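Local coordinates for lactate utilization protein C (Deinococcus radiodurans, PDB 2G40) that may function in L-lactate utilization as a homodimeric member of the LutC/YkgG family, at residues G140-D145 against H162-R167; H58-R63 against L218-V223; E177-V182 against L192-G197. All coordinates share one frame; numbering follows the deposited sequence.

Interaction 1 of 3, residues G140-D145 against H162-R167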
ATOM      1  N   GLY A 140       1.262  10.346  12.195  1.00 19.87           N
ATOM      2  CA  GLY A 140       1.051   9.015  12.756  1.00 19.89           C
ATOM      3  C   GLY A 140       1.067   7.978  11.661  1.00 19.86           C
ATOM      4  O   GLY A 140       0.199   7.087  11.603  1.00 20.04           O
ATOM      5  N   THR A 141       2.024   8.118  10.751  1.00 18.30           N
ATOM      6  CA  THR A 141       2.130   7.223   9.589  1.00 17.25           C
ATOM      7  C   THR A 141       3.171   6.168   9.784  1.00 17.80           C
ATOM      8  O   THR A 141       4.273   6.457  10.243  1.00 18.80           O
ATOM      9  CB  THR A 141       2.539   8.003   8.323  1.00 17.56           C
ATOM     10  OG1 THR A 141       1.538   8.973   8.029  1.00 16.89           O
ATOM     11  CG2 THR A 141       2.719   7.066   7.103  1.00 19.81           C
ATOM     12  N   ILE A 142       2.834   4.948   9.392  1.00 17.31           N
ATOM     13  CA  ILE A 142       3.803   3.914   9.344  1.00 17.70           C
ATOM     14  C   ILE A 142       3.903   3.521   7.877  1.00 14.92           C
ATOM     15  O   ILE A 142       2.897   3.239   7.207  1.00 16.20           O
ATOM     16  CB  ILE A 142       3.430   2.731  10.227  1.00 19.67           C
ATOM     17  CG1 ILE A 142       3.459   3.134  11.707  1.00 19.82           C
ATOM     18  CG2 ILE A 142       4.389   1.597   9.971  1.00 22.13           C
ATOM     19  CD1 ILE A 142       2.763   2.159  12.625  1.00 23.27           C
ATOM     20  N   ILE A 143       5.126   3.532   7.377  1.00 15.68           N
ATOM     21  CA  ILE A 143       5.380   3.091   6.014  1.00 14.77           C
ATOM     22  C   ILE A 143       6.048   1.723   6.022  1.00 17.10           C
ATOM     23  O   ILE A 143       7.068   1.512   6.692  1.00 18.19           O
ATOM     24  CB  ILE A 143       6.287   4.049   5.256  1.00 15.89           C
ATOM     25  CG1 ILE A 143       5.678   5.457   5.214  1.00 18.45           C
ATOM     26  CG2 ILE A 143       6.546   3.496   3.812  1.00 18.15           C
ATOM     27  CD1 ILE A 143       6.616   6.552   4.673  1.00 18.66           C
ATOM     28  N   LEU A 144       5.449   0.817   5.271  1.00 18.74           N
ATOM     29  CA  LEU A 144       6.021  -0.464   4.976  1.00 18.98           C
ATOM     30  C   LEU A 144       6.582  -0.454   3.579  1.00 18.10           C
ATOM     31  O   LEU A 144       5.919   0.007   2.640  1.00 16.27           O
ATOM     32  CB  LEU A 144       4.953  -1.544   5.025  1.00 18.28           C
ATOM     33  CG  LEU A 144       4.056  -1.640   6.261  1.00 23.92           C
ATOM     34  CD1 LEU A 144       3.295  -2.963   6.160  1.00 24.53           C
ATOM     35  CD2 LEU A 144       4.811  -1.547   7.582  1.00 23.24           C
ATOM     36  N   ASP A 145       7.757  -1.053   3.434  1.00 17.27           N
ATOM     37  CA  ASP A 145       8.350  -1.287   2.122  1.00 16.27           C
ATOM     38  C   ASP A 145       8.514  -2.776   1.803  1.00 17.93           C
ATOM     39  O   ASP A 145       9.127  -3.118   0.806  1.00 16.79           O
ATOM     40  CB  ASP A 145       9.667  -0.509   1.929  1.00 16.05           C
ATOM     41  CG  ASP A 145      10.807  -1.011   2.812  1.00 19.33           C
ATOM     42  OD1 ASP A 145      10.601  -1.925   3.630  1.00 17.76           O
ATOM     43  OD2 ASP A 145      11.905  -0.446   2.700  1.00 22.17           O
ATOM     44  N   HIS A 162      -2.907  -6.247  13.143  1.00 14.60           N
ATOM     45  CA  HIS A 162      -1.527  -5.991  12.754  1.00 16.15           C
ATOM     46  C   HIS A 162      -0.814  -5.517  14.006  1.00 16.90           C
ATOM     47  O   HIS A 162      -1.267  -4.589  14.676  1.00 18.46           O
ATOM     48  CB  HIS A 162      -1.517  -4.910  11.664  1.00 16.29           C
ATOM     49  CG  HIS A 162      -0.167  -4.575  11.101  1.00 16.46           C
ATOM     50  ND1 HIS A 162       0.026  -3.505  10.258  1.00 21.85           N
ATOM     51  CD2 HIS A 162       1.047  -5.157  11.256  1.00 16.99           C
ATOM     52  CE1 HIS A 162       1.301  -3.441   9.915  1.00 21.43           C
ATOM     53  NE2 HIS A 162       1.945  -4.427  10.515  1.00 18.30           N
ATOM     54  N   ILE A 163       0.253  -6.218  14.351  1.00 16.37           N
ATOM     55  CA  ILE A 163       1.205  -5.796  15.362  1.00 17.88           C
ATOM     56  C   ILE A 163       2.448  -5.311  14.631  1.00 17.37           C
ATOM     57  O   ILE A 163       3.135  -6.091  13.962  1.00 15.75           O
ATOM     58  CB  ILE A 163       1.619  -6.924  16.306  1.00 16.66           C
ATOM     59  CG1 ILE A 163       0.378  -7.516  17.008  1.00 15.70           C
ATOM     60  CG2 ILE A 163       2.613  -6.389  17.338  1.00 20.63           C
ATOM     61  CD1 ILE A 163       0.656  -8.779  17.823  1.00 15.59           C
ATOM     62  N   CYS A 164       2.723  -4.019  14.752  1.00 16.41           N
ATOM     63  CA  CYS A 164       3.786  -3.404  13.991  1.00 16.66           C
ATOM     64  C   CYS A 164       4.839  -2.851  14.936  1.00 16.20           C
ATOM     65  O   CYS A 164       4.555  -1.981  15.777  1.00 15.66           O
ATOM     66  CB  CYS A 164       3.206  -2.293  13.127  1.00 17.24           C
ATOM     67  SG  CYS A 164       4.436  -1.510  12.139  1.00 20.53           S
ATOM     68  N   VAL A 165       6.055  -3.363  14.802  1.00 15.66           N
ATOM     69  CA  VAL A 165       7.159  -2.974  15.689  1.00 17.61           C
ATOM     70  C   VAL A 165       7.940  -1.875  14.992  1.00 17.31           C
ATOM     71  O   VAL A 165       8.388  -2.054  13.875  1.00 16.35           O
ATOM     72  CB  VAL A 165       8.098  -4.163  16.002  1.00 17.70           C
ATOM     73  CG1 VAL A 165       9.321  -3.700  16.774  1.00 18.06           C
ATOM     74  CG2 VAL A 165       7.360  -5.231  16.769  1.00 19.05           C
ATOM     75  N   VAL A 166       8.083  -0.749  15.677  1.00 15.97           N
ATOM     76  CA  VAL A 166       8.719   0.444  15.140  1.00 17.11           C
ATOM     77  C   VAL A 166       9.892   0.747  16.043  1.00 17.22           C
ATOM     78  O   VAL A 166       9.714   1.000  17.211  1.00 16.02           O
ATOM     79  CB  VAL A 166       7.737   1.619  15.170  1.00 15.80           C
ATOM     80  CG1 VAL A 166       8.432   2.900  14.668  1.00 21.01           C
ATOM     81  CG2 VAL A 166       6.474   1.295  14.367  1.00 18.39           C
ATOM     82  N   ARG A 167      11.112   0.714  15.520  1.00 18.55           N
ATOM     83  CA  ARG A 167      12.251   1.082  16.343  1.00 18.53           C
ATOM     84  C   ARG A 167      12.184   2.575  16.594  1.00 19.46           C
ATOM     85  O   ARG A 167      11.808   3.306  15.706  1.00 17.44           O
ATOM     86  CB  ARG A 167      13.544   0.754  15.644  1.00 20.83           C
ATOM     87  CG  ARG A 167      13.721  -0.694  15.320  1.00 22.85           C
ATOM     88  CD  ARG A 167      15.179  -1.022  15.096  1.00 32.95           C
ATOM     89  NE  ARG A 167      15.753  -0.157  14.075  1.00 32.75           N
ATOM     90  CZ  ARG A 167      15.605  -0.347  12.765  1.00 38.86           C
ATOM     91  NH1 ARG A 167      14.923  -1.393  12.300  1.00 39.39           N
ATOM     92  NH2 ARG A 167      16.156   0.506  11.910  1.00 41.16           N
TER
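Two beta-sheets pack face to face here: Ile142 and Leu144 of strand 141-144, from the mixed four-stranded sheet, meet His162, Cys164 and Val166 of strand 162-167, from the parallel sheet. The strand axes come within 9.6 Å and run at 95° to each other, so no backbone ladder links them and side chains do the joining. Ile142 carries most of it with both branches. Its CG2, set opposite its own backbone N, reaches Cys164 SG at 3.8 Å, while the longer branch, starting beside that N, brings CD1 to 4.1 Å from the same Cys164 SG and to 4.2 Å from Val166 CG2. The thiol sulfur thus sits against both ends of one isoleucine. Strand 161-167 lies inside the parallel sheet, between 217-223 and 127-130, in a Rossmann-like layer consistent with the family's NADP_Rossmann clan, and its face bearing His162, Cys164 and Val166 receives the second sheet. At the far end of the contact, Leu144 CD1 approaches the imidazole of His162 obliquely, 4.3 Å from CE1. A hydrogen bond of His162 NE2 to Thr130 OG1 probably limits turning of the ring, and Cys164 CB lies 3.5 Å above one His162 ring face, displaced toward the rim. Beyond strand 141-144, the opposite side chains Thr141 and Ile143 pack on Trp194.

Interaction 2 of 3, residues H58-R63 against L218-V223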
ATOM      1  N   HIS A  58       6.243  11.530  21.581  1.00 16.98           N
ATOM      2  CA  HIS A  58       4.947  11.878  22.147  1.00 17.94           C
ATOM      3  C   HIS A  58       3.943  12.217  21.066  1.00 14.78           C
ATOM      4  O   HIS A  58       2.805  11.794  21.117  1.00 13.95           O
ATOM      5  CB  HIS A  58       5.082  13.040  23.114  1.00 18.96           C
ATOM      6  CG  HIS A  58       5.787  12.677  24.381  1.00 19.51           C
ATOM      7  ND1 HIS A  58       6.257  13.623  25.263  1.00 19.17           N
ATOM      8  CD2 HIS A  58       6.095  11.473  24.920  1.00 24.34           C
ATOM      9  CE1 HIS A  58       6.832  13.019  26.287  1.00 21.62           C
ATOM     10  NE2 HIS A  58       6.719  11.716  26.118  1.00 17.91           N
ATOM     11  N   GLN A  59       4.381  12.940  20.054  1.00 16.09           N
ATOM     12  CA  GLN A  59       3.516  13.226  18.910  1.00 15.49           C
ATOM     13  C   GLN A  59       3.061  11.978  18.150  1.00 15.15           C
ATOM     14  O   GLN A  59       1.886  11.854  17.795  1.00 15.01           O
ATOM     15  CB  GLN A  59       4.236  14.189  17.973  1.00 15.73           C
ATOM     16  CG  GLN A  59       3.441  14.557  16.742  1.00 15.43           C
ATOM     17  CD  GLN A  59       4.160  15.579  15.938  1.00 16.83           C
ATOM     18  OE1 GLN A  59       5.186  15.298  15.317  1.00 19.04           O
ATOM     19  NE2 GLN A  59       3.638  16.771  15.938  1.00 18.65           N
ATOM     20  N   PHE A  60       3.989  11.060  17.896  1.00 15.38           N
ATOM     21  CA  PHE A  60       3.703   9.828  17.185  1.00 15.09           C
ATOM     22  C   PHE A  60       2.663   9.056  17.977  1.00 15.75           C
ATOM     23  O   PHE A  60       1.647   8.634  17.423  1.00 16.43           O
ATOM     24  CB  PHE A  60       4.983   9.005  17.027  1.00 14.50           C
ATOM     25  CG  PHE A  60       4.809   7.703  16.286  1.00 13.57           C
ATOM     26  CD1 PHE A  60       4.294   7.672  15.000  1.00 15.04           C
ATOM     27  CD2 PHE A  60       5.204   6.499  16.879  1.00 14.95           C
ATOM     28  CE1 PHE A  60       4.170   6.464  14.298  1.00 16.37           C
ATOM     29  CE2 PHE A  60       5.074   5.302  16.216  1.00 18.12           C
ATOM     30  CZ  PHE A  60       4.553   5.281  14.897  1.00 20.82           C
ATOM     31  N   GLU A  61       2.919   8.910  19.281  1.00 15.44           N
ATOM     32  CA  GLU A  61       1.971   8.246  20.173  1.00 15.91           C
ATOM     33  C   GLU A  61       0.571   8.854  20.049  1.00 14.35           C
ATOM     34  O   GLU A  61      -0.410   8.130  19.866  1.00 15.26           O
ATOM     35  CB  GLU A  61       2.440   8.327  21.629  1.00 14.66           C
ATOM     36  CG  GLU A  61       1.445   7.728  22.644  1.00 15.38           C
ATOM     37  CD  GLU A  61       1.997   7.672  24.071  1.00 19.33           C
ATOM     38  OE1 GLU A  61       2.961   8.388  24.368  1.00 18.05           O
ATOM     39  OE2 GLU A  61       1.460   6.911  24.895  1.00 22.80           O
ATOM     40  N   ASP A  62       0.479  10.180  20.158  1.00 13.53           N
ATOM     41  CA  ASP A  62      -0.810  10.871  20.101  1.00 14.66           C
ATOM     42  C   ASP A  62      -1.530  10.561  18.794  1.00 14.44           C
ATOM     43  O   ASP A  62      -2.717  10.347  18.773  1.00 15.02           O
ATOM     44  CB  ASP A  62      -0.644  12.376  20.185  1.00 16.23           C
ATOM     45  CG  ASP A  62      -0.129  12.848  21.530  1.00 22.22           C
ATOM     46  OD1 ASP A  62      -0.083  12.039  22.470  1.00 22.21           O
ATOM     47  OD2 ASP A  62       0.218  14.045  21.649  1.00 22.15           O
ATOM     48  N   ARG A  63      -0.785  10.580  17.698  1.00 14.56           N
ATOM     49  CA  ARG A  63      -1.406  10.390  16.386  1.00 17.23           C
ATOM     50  C   ARG A  63      -1.847   8.941  16.197  1.00 18.11           C
ATOM     51  O   ARG A  63      -2.884   8.691  15.584  1.00 18.76           O
ATOM     52  CB  ARG A  63      -0.461  10.827  15.256  1.00 17.00           C
ATOM     53  CG  ARG A  63      -0.173  12.321  15.175  1.00 18.74           C
ATOM     54  CD  ARG A  63      -1.411  13.163  14.842  1.00 21.59           C
ATOM     55  NE  ARG A  63      -2.139  13.522  16.054  1.00 32.67           N
ATOM     56  CZ  ARG A  63      -1.737  14.441  16.931  1.00 36.67           C
ATOM     57  NH1 ARG A  63      -0.598  15.112  16.743  1.00 44.52           N
ATOM     58  NH2 ARG A  63      -2.470  14.681  18.019  1.00 34.58           N
ATOM     59  N   LEU A 218      -4.901  -2.488  15.197  1.00 16.79           N
ATOM     60  CA  LEU A 218      -3.484  -2.235  15.050  1.00 15.63           C
ATOM     61  C   LEU A 218      -2.878  -2.001  16.409  1.00 16.04           C
ATOM     62  O   LEU A 218      -3.412  -1.221  17.223  1.00 16.57           O
ATOM     63  CB  LEU A 218      -3.219  -1.032  14.135  1.00 16.87           C
ATOM     64  CG  LEU A 218      -1.775  -0.491  14.140  1.00 16.97           C
ATOM     65  CD1 LEU A 218      -0.787  -1.500  13.585  1.00 20.94           C
ATOM     66  CD2 LEU A 218      -1.766   0.849  13.387  1.00 18.11           C
ATOM     67  N   GLN A 219      -1.801  -2.735  16.668  1.00 15.04           N
ATOM     68  CA  GLN A 219      -0.960  -2.511  17.843  1.00 15.09           C
ATOM     69  C   GLN A 219       0.379  -2.022  17.347  1.00 16.61           C
ATOM     70  O   GLN A 219       1.054  -2.710  16.603  1.00 17.89           O
ATOM     71  CB  GLN A 219      -0.759  -3.796  18.628  1.00 14.83           C
ATOM     72  CG  GLN A 219       0.313  -3.735  19.719  1.00 18.98           C
ATOM     73  CD  GLN A 219      -0.183  -3.072  20.979  1.00 16.71           C
ATOM     74  OE1 GLN A 219      -1.116  -3.553  21.599  1.00 19.53           O
ATOM     75  NE2 GLN A 219       0.449  -1.966  21.370  1.00 16.29           N
ATOM     76  N   VAL A 220       0.767  -0.845  17.794  1.00 16.59           N
ATOM     77  CA  VAL A 220       2.080  -0.313  17.532  1.00 15.50           C
ATOM     78  C   VAL A 220       2.927  -0.529  18.774  1.00 17.99           C
ATOM     79  O   VAL A 220       2.526  -0.212  19.897  1.00 16.49           O
ATOM     80  CB  VAL A 220       2.037   1.207  17.188  1.00 17.79           C
ATOM     81  CG1 VAL A 220       3.446   1.773  17.082  1.00 16.13           C
ATOM     82  CG2 VAL A 220       1.225   1.461  15.917  1.00 18.21           C
ATOM     83  N   ILE A 221       4.109  -1.091  18.550  1.00 17.57           N
ATOM     84  CA  ILE A 221       5.077  -1.312  19.590  1.00 17.85           C
ATOM     85  C   ILE A 221       6.320  -0.556  19.184  1.00 17.82           C
ATOM     86  O   ILE A 221       7.014  -0.928  18.247  1.00 16.17           O
ATOM     87  CB  ILE A 221       5.394  -2.814  19.813  1.00 16.57           C
ATOM     88  CG1 ILE A 221       4.115  -3.581  20.139  1.00 20.81           C
ATOM     89  CG2 ILE A 221       6.452  -2.987  20.937  1.00 17.66           C
ATOM     90  CD1 ILE A 221       4.341  -5.050  20.447  1.00 18.57           C
ATOM     91  N   VAL A 222       6.580   0.548  19.881  1.00 16.15           N
ATOM     92  CA  VAL A 222       7.854   1.242  19.710  1.00 15.94           C
ATOM     93  C   VAL A 222       8.882   0.613  20.615  1.00 18.07           C
ATOM     94  O   VAL A 222       8.599   0.313  21.764  1.00 17.44           O
ATOM     95  CB  VAL A 222       7.727   2.739  19.992  1.00 17.50           C
ATOM     96  CG1 VAL A 222       9.082   3.462  19.754  1.00 20.70           C
ATOM     97  CG2 VAL A 222       6.638   3.301  19.155  1.00 16.78           C
ATOM     98  N   VAL A 223      10.086   0.393  20.087  1.00 19.41           N
ATOM     99  CA  VAL A 223      11.106  -0.249  20.864  1.00 20.61           C
ATOM    100  C   VAL A 223      12.378   0.593  20.893  1.00 20.38           C
ATOM    101  O   VAL A 223      12.814   1.103  19.861  1.00 19.25           O
ATOM    102  CB  VAL A 223      11.373  -1.725  20.406  1.00 20.48           C
ATOM    103  CG1 VAL A 223      11.571  -1.853  18.935  1.00 24.72           C
ATOM    104  CG2 VAL A 223      12.544  -2.326  21.190  1.00 24.18           C
TER
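A helical segment, 58-63, lies over one face of strand 218-223, with its turn held by Asp62 N to His58 O and Arg63 N to Gln59 O bonds, both 3.0 Å, and Phe60 is the residue it directs at Val220 and Val222. CG of Phe60 stands anti to the backbone N (chi1 -179°), which carries the ring off the helix and down onto the strand. The meeting is made along the CD2-CE2 side of the ring, chiefly at CE2. CE2 of Phe60 lies 3.9 Å from Val222 CG2, a methyl that comes up at the ring edge, near its plane, and 4.0 Å from Val220 CG1, which approaches from an oblique direction. The same corner therefore rests against two valines that are two residues apart and turned to one face. Around the ring, Phe60 CZ approaches Ile142 CG1, so the aromatic group also reaches the second sheet. Helix 53-66 runs into strand 70-74, and that strand and 161-167 flank 217-223 in the parallel sheet. On the other face, Ile221 packs on Leu79, Ala82 and Ile83 of helix 79-87, a helix-sheet-helix layering consistent with a Rossmann-like alpha/beta domain. Within the strand itself, Gln219 reaches forward to the next residue: its NE2 donates to Val220 O at 3.1 Å, fairly straight at 160°, coming from above the carbonyl plane while the acceptor lies close to the plane of the amide. Elsewhere on the helix, Arg63 NH2 makes a salt bridge with Asp66, and Gln59 OE1 is hydrogen-bonded to Ser137 OG.

Interaction 3 of 3, residues E177-V182 against L192-G197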
ATOM      1  N   GLU A 177      10.939  13.860   5.671  1.00 20.76           N
ATOM      2  CA  GLU A 177      11.978  12.961   6.174  1.00 21.56           C
ATOM      3  C   GLU A 177      11.611  11.495   5.950  1.00 20.52           C
ATOM      4  O   GLU A 177      12.474  10.651   5.665  1.00 23.78           O
ATOM      5  CB  GLU A 177      12.201  13.184   7.661  1.00 19.41           C
ATOM      6  CG  GLU A 177      12.772  14.515   8.032  1.00 24.36           C
ATOM      7  CD  GLU A 177      12.626  14.751   9.518  1.00 23.22           C
ATOM      8  OE1 GLU A 177      13.501  14.276  10.277  1.00 28.28           O
ATOM      9  OE2 GLU A 177      11.613  15.375   9.913  1.00 26.81           O
ATOM     10  N   GLY A 178      10.327  11.195   6.107  1.00 21.23           N
ATOM     11  CA  GLY A 178       9.818   9.834   5.928  1.00 22.47           C
ATOM     12  C   GLY A 178      10.067   9.358   4.511  1.00 24.15           C
ATOM     13  O   GLY A 178      10.500   8.237   4.292  1.00 25.31           O
ATOM     14  N   VAL A 179       9.807  10.241   3.560  1.00 23.77           N
ATOM     15  CA  VAL A 179       9.996   9.935   2.143  1.00 24.59           C
ATOM     16  C   VAL A 179      11.473   9.766   1.813  1.00 23.98           C
ATOM     17  O   VAL A 179      11.859   8.835   1.094  1.00 23.59           O
ATOM     18  CB  VAL A 179       9.383  11.036   1.283  1.00 27.07           C
ATOM     19  CG1 VAL A 179       9.709  10.831  -0.180  1.00 31.85           C
ATOM     20  CG2 VAL A 179       7.878  11.054   1.491  1.00 32.54           C
ATOM     21  N   GLU A 180      12.295  10.663   2.348  1.00 22.29           N
ATOM     22  CA  GLU A 180      13.745  10.532   2.240  1.00 23.64           C
ATOM     23  C   GLU A 180      14.212   9.156   2.712  1.00 23.40           C
ATOM     24  O   GLU A 180      15.087   8.556   2.093  1.00 22.67           O
ATOM     25  CB  GLU A 180      14.462  11.633   3.032  1.00 26.18           C
ATOM     26  CG  GLU A 180      14.193  13.044   2.545  1.00 27.77           C
ATOM     27  N   ALA A 181      13.611   8.655   3.793  1.00 22.75           N
ATOM     28  CA  ALA A 181      14.004   7.374   4.375  1.00 23.38           C
ATOM     29  C   ALA A 181      13.654   6.215   3.480  1.00 22.90           C
ATOM     30  O   ALA A 181      14.320   5.195   3.519  1.00 26.11           O
ATOM     31  CB  ALA A 181      13.346   7.169   5.720  1.00 24.10           C
ATOM     32  N   VAL A 182      12.577   6.343   2.711  1.00 23.79           N
ATOM     33  CA  VAL A 182      12.140   5.251   1.831  1.00 23.20           C
ATOM     34  C   VAL A 182      12.451   5.501   0.354  1.00 22.01           C
ATOM     35  O   VAL A 182      12.096   4.691  -0.492  1.00 21.16           O
ATOM     36  CB  VAL A 182      10.639   4.937   1.997  1.00 22.32           C
ATOM     37  CG1 VAL A 182      10.362   4.440   3.396  1.00 28.08           C
ATOM     38  CG2 VAL A 182       9.764   6.137   1.669  1.00 24.86           C
ATOM     39  N   LEU A 192       5.339   0.487  -1.551  1.00 15.44           N
ATOM     40  CA  LEU A 192       5.179   1.098  -0.231  1.00 15.71           C
ATOM     41  C   LEU A 192       3.735   1.102   0.150  1.00 15.92           C
ATOM     42  O   LEU A 192       2.864   1.346  -0.687  1.00 18.13           O
ATOM     43  CB  LEU A 192       5.666   2.536  -0.194  1.00 16.36           C
ATOM     44  CG  LEU A 192       7.072   2.884  -0.652  1.00 18.23           C
ATOM     45  CD1 LEU A 192       7.250   4.355  -0.442  1.00 13.06           C
ATOM     46  CD2 LEU A 192       8.137   2.124   0.096  1.00 16.13           C
ATOM     47  N   THR A 193       3.491   0.861   1.427  1.00 14.99           N
ATOM     48  CA  THR A 193       2.162   0.936   1.982  1.00 15.92           C
ATOM     49  C   THR A 193       2.253   1.934   3.130  1.00 18.12           C
ATOM     50  O   THR A 193       3.017   1.739   4.057  1.00 18.39           O
ATOM     51  CB  THR A 193       1.707  -0.448   2.461  1.00 18.17           C
ATOM     52  OG1 THR A 193       1.783  -1.384   1.367  1.00 18.48           O
ATOM     53  CG2 THR A 193       0.339  -0.380   3.018  1.00 24.61           C
ATOM     54  N   TRP A 194       1.499   3.021   3.039  1.00 17.30           N
ATOM     55  CA  TRP A 194       1.507   4.039   4.077  1.00 18.93           C
ATOM     56  C   TRP A 194       0.217   3.922   4.856  1.00 19.43           C
ATOM     57  O   TRP A 194      -0.864   4.126   4.302  1.00 19.19           O
ATOM     58  CB  TRP A 194       1.509   5.421   3.478  1.00 18.97           C
ATOM     59  CG  TRP A 194       2.733   5.842   2.750  1.00 19.46           C
ATOM     60  CD1 TRP A 194       3.461   5.119   1.868  1.00 18.82           C
ATOM     61  CD2 TRP A 194       3.339   7.130   2.818  1.00 18.61           C
ATOM     62  NE1 TRP A 194       4.507   5.870   1.394  1.00 18.41           N
ATOM     63  CE2 TRP A 194       4.450   7.115   1.952  1.00 15.25           C
ATOM     64  CE3 TRP A 194       3.038   8.310   3.516  1.00 17.35           C
ATOM     65  CZ2 TRP A 194       5.277   8.222   1.783  1.00 20.02           C
ATOM     66  CZ3 TRP A 194       3.848   9.395   3.357  1.00 18.17           C
ATOM     67  CH2 TRP A 194       4.956   9.359   2.479  1.00 17.69           C
ATOM     68  N   LEU A 195       0.346   3.634   6.142  1.00 23.24           N
ATOM     69  CA  LEU A 195      -0.777   3.459   7.044  1.00 23.97           C
ATOM     70  C   LEU A 195      -0.747   4.668   7.959  1.00 23.29           C
ATOM     71  O   LEU A 195       0.261   4.899   8.590  1.00 24.01           O
ATOM     72  CB  LEU A 195      -0.573   2.183   7.853  1.00 24.87           C
ATOM     73  CG  LEU A 195      -0.112   0.984   7.018  1.00 27.69           C
ATOM     74  CD1 LEU A 195       0.469  -0.089   7.888  1.00 26.87           C
ATOM     75  CD2 LEU A 195      -1.273   0.465   6.208  1.00 29.16           C
ATOM     76  N   SER A 196      -1.826   5.446   8.013  1.00 24.40           N
ATOM     77  CA  SER A 196      -1.786   6.755   8.679  1.00 25.82           C
ATOM     78  C   SER A 196      -2.996   7.022   9.539  1.00 27.85           C
ATOM     79  O   SER A 196      -4.129   6.736   9.140  1.00 30.21           O
ATOM     80  CB  SER A 196      -1.683   7.903   7.666  1.00 26.64           C
ATOM     81  OG  SER A 196      -0.523   7.805   6.862  1.00 28.39           O
ATOM     82  N   GLY A 197      -2.735   7.564  10.723  1.00 29.19           N
ATOM     83  CA  GLY A 197      -3.774   8.112  11.585  1.00 32.53           C
ATOM     84  C   GLY A 197      -4.233   9.453  11.064  1.00 33.25           C
ATOM     85  O   GLY A 197      -5.411   9.796  11.176  1.00 34.11           O
TER
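Val179 meets Trp194 at the rim of the indole rather than over it: Val179 CG2 lies in the ring plane, 3.5 Å from Trp194 CH2 and 3.9 Å from its CZ2, and the two side chains cross at about a right angle. With CG of Trp194 opposite the carbonyl carbon (chi1 -68°) and chi2 at 44°, the six-membered ring extends to the helix and ends close to its turn. Gly178, which has no side chain, sits on that same turn. About one turn further along the helix, opposite the start of the strand, Val182 and Leu192 pair differently. They cross obliquely, and Val182 CG2, lodged between its own backbone N and carbonyl carbon, touches Leu192 CD1 at 3.7 Å. Leu192 CB in turn borders the indole of Trp194 in its plane, which joins the two pairs into one apolar row beneath helix 175-187. Val182 adds contacts with Ile143 and Val134, extending this row over the next two strands, 141-144 and 134-136. No hydrogen bond passes between helix and strand. Within this chain strand 192-196 is the outermost strand of its sheet on that side, and Leu192 and Trp194 pair in an antiparallel ladder with a strand of the second subunit, where Trp194 stacks on Trp194 of that subunit and Val179 packs on its Val179. Such edge-to-edge antiparallel pairing, the sheet running on across the interface, is beta-sheet extension in a homodimer.

Overall arrangement
All three contacts are buried and apolar, with no hydrogen bond passing between the paired segments, yet they differ in place. The centre of interaction 1 lies about 3 Å from the centre of the chain, and it joins two sheets by methyls, a sulfur and an imidazole. Interactions 2 and 3 lie farther out: in 2 a ring from the helix meets two strand valines; in 3 a ring from the strand meets one helix valine, beside a valine-leucine pair. Strands 161-167 and 217-223 are neighbours, tying interaction 1 to interaction 2; strands 141-144 and 192-196 tie it to interaction 3. Interactions 2 and 3 do not touch, and of the two only interaction 3 reaches the second subunit.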